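Local coordinates for protein regulator of chromosome condensation (Saccharomyces cerevisiae, PDB 3OF7) that promotes the exchange of GDP for GTP on the small GTPases GSP1 and GSP2, binds chromatin, and serves RNA metabolism and nuclear export, at residues L99-S104 / L129-K135; T36-L42 / G441-V445. Numbering follows the deposited sequence.

Contact 1: residues L99-S104 / L129-K135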
loop_
_atom_site.group_PDB
_atom_site.type_symbol
_atom_site.label_atom_id
_atom_site.label_comp_id
_atom_site.label_asym_id
_atom_site.label_seq_id
_atom_site.Cartn_x
_atom_site.Cartn_y
_atom_site.Cartn_z
ATOM N N LEU A 99 -15.157 0.235 6.817
ATOM C CA LEU A 99 -15.781 -0.578 5.761
ATOM C C LEU A 99 -16.841 0.189 4.970
ATOM O O LEU A 99 -17.223 -0.228 3.872
ATOM C CB LEU A 99 -16.361 -1.885 6.314
ATOM C CG LEU A 99 -15.443 -2.813 7.119
ATOM C CD1 LEU A 99 -16.154 -4.139 7.354
ATOM C CD2 LEU A 99 -14.100 -3.029 6.413
ATOM N N GLY A 100 -17.318 1.296 5.538
ATOM C CA GLY A 100 -18.305 2.156 4.874
ATOM C C GLY A 100 -19.652 1.499 4.640
ATOM O O GLY A 100 -20.370 1.854 3.696
ATOM N N ARG A 101 -19.986 0.531 5.491
ATOM C CA ARG A 101 -21.235 -0.223 5.368
ATOM C C ARG A 101 -21.662 -0.786 6.722
ATOM O O ARG A 101 -20.833 -0.982 7.615
ATOM C CB ARG A 101 -21.106 -1.342 4.321
ATOM C CG ARG A 101 -20.037 -2.395 4.626
ATOM C CD ARG A 101 -19.935 -3.416 3.494
ATOM N NE ARG A 101 -18.881 -4.408 3.734
ATOM C CZ ARG A 101 -19.036 -5.516 4.453
ATOM N NH1 ARG A 101 -20.209 -5.804 5.012
ATOM N NH2 ARG A 101 -18.019 -6.350 4.607
ATOM N N ASP A 102 -22.960 -1.030 6.866
ATOM C CA ASP A 102 -23.531 -1.516 8.122
ATOM C C ASP A 102 -23.144 -2.968 8.391
ATOM O O ASP A 102 -23.476 -3.856 7.606
ATOM C CB ASP A 102 -25.061 -1.359 8.092
ATOM C CG ASP A 102 -25.712 -1.627 9.439
ATOM O OD1 ASP A 102 -26.962 -1.640 9.489
ATOM O OD2 ASP A 102 -24.991 -1.820 10.443
ATOM N N THR A 103 -22.426 -3.197 9.490
ATOM C CA THR A 103 -22.046 -4.553 9.903
ATOM C C THR A 103 -22.558 -4.888 11.308
ATOM O O THR A 103 -22.068 -5.821 11.947
ATOM C CB THR A 103 -20.507 -4.792 9.844
ATOM O OG1 THR A 103 -19.829 -3.816 10.646
ATOM C CG2 THR A 103 -19.993 -4.720 8.412
ATOM N N SER A 104 -23.543 -4.126 11.780
ATOM C CA SER A 104 -24.075 -4.292 13.139
ATOM C C SER A 104 -24.995 -5.504 13.257
ATOM O O SER A 104 -25.342 -6.137 12.258
ATOM C CB SER A 104 -24.808 -3.023 13.594
ATOM O OG SER A 104 -25.900 -2.722 12.739
ATOM N N LEU A 129 -20.407 -10.384 9.138
ATOM C CA LEU A 129 -20.514 -9.294 8.185
ATOM C C LEU A 129 -19.153 -8.647 7.873
ATOM O O LEU A 129 -18.876 -8.321 6.720
ATOM C CB LEU A 129 -21.551 -8.268 8.654
ATOM C CG LEU A 129 -23.002 -8.784 8.676
ATOM C CD1 LEU A 129 -23.926 -7.803 9.385
ATOM C CD2 LEU A 129 -23.510 -9.087 7.262
ATOM N N GLU A 130 -18.309 -8.491 8.891
ATOM C CA GLU A 130 -16.992 -7.855 8.729
ATOM C C GLU A 130 -15.997 -8.759 8.017
ATOM O O GLU A 130 -15.185 -8.289 7.221
ATOM C CB GLU A 130 -16.414 -7.442 10.083
ATOM C CG GLU A 130 -17.092 -6.249 10.724
ATOM C CD GLU A 130 -16.613 -6.001 12.145
ATOM O OE1 GLU A 130 -15.512 -5.436 12.326
ATOM O OE2 GLU A 130 -17.355 -6.359 13.087
ATOM N N SER A 131 -16.055 -10.055 8.313
ATOM C CA SER A 131 -15.131 -11.025 7.723
ATOM C C SER A 131 -15.573 -11.525 6.340
ATOM O O SER A 131 -14.839 -12.270 5.679
ATOM C CB SER A 131 -14.894 -12.201 8.680
ATOM O OG SER A 131 -16.087 -12.927 8.912
ATOM N N THR A 132 -16.761 -11.116 5.906
ATOM C CA THR A 132 -17.264 -11.512 4.593
ATOM C C THR A 132 -17.301 -10.299 3.670
ATOM O O THR A 132 -18.015 -9.328 3.955
ATOM C CB THR A 132 -18.662 -12.184 4.671
ATOM O OG1 THR A 132 -18.605 -13.309 5.561
ATOM C CG2 THR A 132 -19.124 -12.665 3.280
ATOM N N PRO A 133 -16.519 -10.342 2.573
ATOM C CA PRO A 133 -16.517 -9.266 1.596
ATOM C C PRO A 133 -17.922 -9.023 1.081
ATOM O O PRO A 133 -18.627 -9.977 0.758
ATOM C CB PRO A 133 -15.643 -9.819 0.468
ATOM C CG PRO A 133 -14.700 -10.712 1.163
ATOM C CD PRO A 133 -15.520 -11.373 2.236
ATOM N N ALA A 134 -18.318 -7.759 1.026
ATOM C CA ALA A 134 -19.635 -7.387 0.516
ATOM C C ALA A 134 -19.580 -5.978 -0.052
ATOM O O ALA A 134 -18.677 -5.197 0.284
ATOM C CB ALA A 134 -20.701 -7.493 1.625
ATOM N N LYS A 135 -20.558 -5.644 -0.893
ATOM C CA LYS A 135 -20.589 -4.346 -1.555
ATOM C C LYS A 135 -21.123 -3.255 -0.650
ATOM O O LYS A 135 -22.095 -3.463 0.078
ATOM C CB LYS A 135 -21.429 -4.400 -2.831
ATOM C CG LYS A 135 -20.759 -5.133 -3.991
ATOM C CD LYS A 135 -21.652 -5.212 -5.226
ATOM C CE LYS A 135 -22.680 -6.339 -5.111
ATOM N NZ LYS A 135 -23.562 -6.428 -6.320
HETATM O O HOH W 1 -19.437 -4.698 13.171
#
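The irregular loop 99-104 passes over 129-135, where a short helical turn gives way to strand 134-135. The backbones are closest where Thr103 CA lies 5.3 Å from Leu129 CA; at Arg101 and Lys135 the CA atoms are 8.1 Å apart. Gly100 has a positive phi, which glycine adopts readily; after it, Arg101 CB points toward 129-135 and the extended side chain runs past Ala134. Arg101 NH2 donates to Leu129 O (3.0 Å) and also to Ser90 O, and Arg101 NH1 makes a weak hydrogen bond to Leu129 O (3.3 Å); Ala134 CB covers one face of the guanidinium. Leu129 CB packs against Thr103 CB at 3.8 Å. A water links Thr103 OG1 and O to Glu130 OE2, and Asn94 bonds both side chains. Asp102 OD2 accepts from Ser104 N (3.0 Å), an Asx turn. Arg101 thus ties the loop to the helical turn within the second RCC1 repeat, whose strands 88-92 and 134-135 complete a four-stranded propeller blade begun by 69-74 and 78-83 of the first.

Contact 2: residues T36-L42 / G441-V445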
loop_
_atom_site.group_PDB
_atom_site.type_symbol
_atom_site.label_atom_id
_atom_site.label_comp_id
_atom_site.label_asym_id
_atom_site.label_seq_id
_atom_site.Cartn_x
_atom_site.Cartn_y
_atom_site.Cartn_z
ATOM N N THR A 36 -2.677 -13.358 8.801
ATOM C CA THR A 36 -3.486 -13.387 10.026
ATOM C C THR A 36 -4.681 -12.437 9.910
ATOM O O THR A 36 -4.538 -11.286 9.486
ATOM C CB THR A 36 -2.612 -13.099 11.276
ATOM O OG1 THR A 36 -1.624 -14.131 11.385
ATOM C CG2 THR A 36 -3.443 -13.074 12.576
ATOM N N GLY A 37 -5.856 -12.944 10.273
ATOM C CA GLY A 37 -7.097 -12.196 10.140
ATOM C C GLY A 37 -7.893 -12.162 11.430
ATOM O O GLY A 37 -9.117 -12.326 11.412
ATOM N N SER A 38 -7.202 -11.930 12.546
ATOM C CA SER A 38 -7.842 -11.899 13.871
ATOM C C SER A 38 -8.846 -10.745 14.006
ATOM O O SER A 38 -9.703 -10.755 14.897
ATOM C CB SER A 38 -6.776 -11.828 14.976
ATOM O OG SER A 38 -6.142 -10.560 14.994
ATOM N N MET A 39 -8.727 -9.758 13.118
ATOM C CA MET A 39 -9.613 -8.595 13.099
ATOM C C MET A 39 -10.428 -8.566 11.796
ATOM O O MET A 39 -10.847 -7.500 11.329
ATOM C CB MET A 39 -8.804 -7.297 13.296
ATOM C CG MET A 39 -8.224 -7.114 14.712
ATOM S SD MET A 39 -7.117 -5.692 14.957
ATOM C CE MET A 39 -5.679 -6.222 14.028
ATOM N N CYS A 40 -10.640 -9.750 11.217
ATOM C CA CYS A 40 -11.434 -9.955 9.990
ATOM C C CYS A 40 -10.727 -9.576 8.683
ATOM O O CYS A 40 -11.363 -9.534 7.627
ATOM C CB CYS A 40 -12.810 -9.268 10.085
ATOM S SG CYS A 40 -13.851 -9.921 11.433
ATOM N N GLU A 41 -9.414 -9.337 8.749
ATOM C CA GLU A 41 -8.659 -8.800 7.595
ATOM C C GLU A 41 -8.649 -9.696 6.358
ATOM O O GLU A 41 -8.541 -9.196 5.228
ATOM C CB GLU A 41 -7.201 -8.497 7.957
ATOM C CG GLU A 41 -6.994 -7.521 9.086
ATOM C CD GLU A 41 -6.686 -8.228 10.387
ATOM O OE1 GLU A 41 -7.458 -9.137 10.765
ATOM O OE2 GLU A 41 -5.669 -7.874 11.025
ATOM N N LEU A 42 -8.729 -11.007 6.572
ATOM C CA LEU A 42 -8.574 -11.970 5.479
ATOM C C LEU A 42 -9.788 -12.035 4.568
ATOM O O LEU A 42 -9.669 -12.431 3.414
ATOM C CB LEU A 42 -8.231 -13.368 6.005
ATOM C CG LEU A 42 -6.891 -13.548 6.725
ATOM C CD1 LEU A 42 -6.724 -14.993 7.204
ATOM C CD2 LEU A 42 -5.721 -13.129 5.834
ATOM N N GLY A 441 -1.288 -4.919 7.815
ATOM C CA GLY A 441 -0.503 -5.083 9.037
ATOM C C GLY A 441 0.013 -6.503 9.220
ATOM O O GLY A 441 1.192 -6.714 9.534
ATOM N N GLN A 442 -0.875 -7.476 9.021
ATOM C CA GLN A 442 -0.581 -8.881 9.326
ATOM C C GLN A 442 -1.020 -9.851 8.227
ATOM O O GLN A 442 -1.145 -11.056 8.471
ATOM C CB GLN A 442 -1.258 -9.289 10.654
ATOM C CG GLN A 442 -0.874 -8.439 11.863
ATOM C CD GLN A 442 -1.380 -9.018 13.187
ATOM O OE1 GLN A 442 -2.204 -9.936 13.209
ATOM N NE2 GLN A 442 -0.877 -8.479 14.294
ATOM N N PHE A 443 -1.240 -9.340 7.019
ATOM C CA PHE A 443 -1.850 -10.142 5.957
ATOM C C PHE A 443 -1.518 -9.563 4.591
ATOM O O PHE A 443 -1.049 -8.427 4.490
ATOM C CB PHE A 443 -3.376 -10.221 6.157
ATOM C CG PHE A 443 -4.115 -8.940 5.815
ATOM C CD1 PHE A 443 -4.033 -7.826 6.645
ATOM C CD2 PHE A 443 -4.906 -8.864 4.662
ATOM C CE1 PHE A 443 -4.726 -6.635 6.337
ATOM C CE2 PHE A 443 -5.597 -7.687 4.336
ATOM C CZ PHE A 443 -5.508 -6.569 5.173
ATOM N N SER A 444 -1.780 -10.344 3.546
ATOM C CA SER A 444 -1.547 -9.922 2.166
ATOM C C SER A 444 -2.702 -10.363 1.263
ATOM O O SER A 444 -3.460 -11.280 1.601
ATOM C CB SER A 444 -0.232 -10.507 1.649
ATOM O OG SER A 444 0.830 -10.269 2.559
ATOM N N VAL A 445 -2.840 -9.687 0.125
ATOM C CA VAL A 445 -3.885 -9.991 -0.850
ATOM C C VAL A 445 -3.247 -9.944 -2.231
ATOM O O VAL A 445 -2.392 -9.089 -2.494
ATOM C CB VAL A 445 -5.048 -8.965 -0.794
ATOM C CG1 VAL A 445 -6.132 -9.299 -1.839
ATOM C CG2 VAL A 445 -5.661 -8.891 0.609
HETATM O O HOH W 2 -4.579 -9.760 12.574
HETATM O O HOH W 3 -3.608 -6.432 9.972
#
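Glu41 is the side chain on which this contact turns. Its chi1 is m, but chi2, near 100°, lies between wells and bends the carboxylate back over its own loop, where Glu41 OE1 accepts from Met39 N (2.7 Å) inside the type I turn Gly37-Cys40. The CA-to-CB bond points toward the strand, so Glu41 CB lies over the face of the Phe443 ring, 3.5 Å from its centroid, a CH-pi contact. Phe443 CB meets Leu42 CD2 at 3.7 Å. A water lies within bonding distance of Gln442 OE1, Glu41 OE2 and Ser38 OG; a second donates to Glu41 OE2 and accepts weakly from Gln442 N. Gln442 and Glu41 are long enough for their polar ends to reach the first water, while Ser38 is short. At Gly37 a CB would collide with Leu42 CG. Thr36 N bonds Gln442 O (2.8 Å), and Thr36 OG1 reaches Thr406. Strand 443-450 runs between strands 30-34 and 432-439, while Phe443 and Val445 pack on strand 69-74 of the next blade.

From the N terminus, the chain completes strand 30-34 and enters the loop 36-42, which waits for its partner 441-445 until the propeller has gone full circle. Contact 2 therefore closes a loop of nearly 400 residues, joining the first RCC1 repeat to the seventh where strand 30-34 enters the sheet of strands 432-439 and 443-450. Contact 1 is nested inside it and local: it brings together two parts of the second repeat across the long loop after strand 88-92, part of which is not modelled. Their centres lie about 15 Å apart, and Cys40 SG touches Ser131 CB (3.7 Å) and Glu130 CB (3.8 Å), so adjacent blades meet directly.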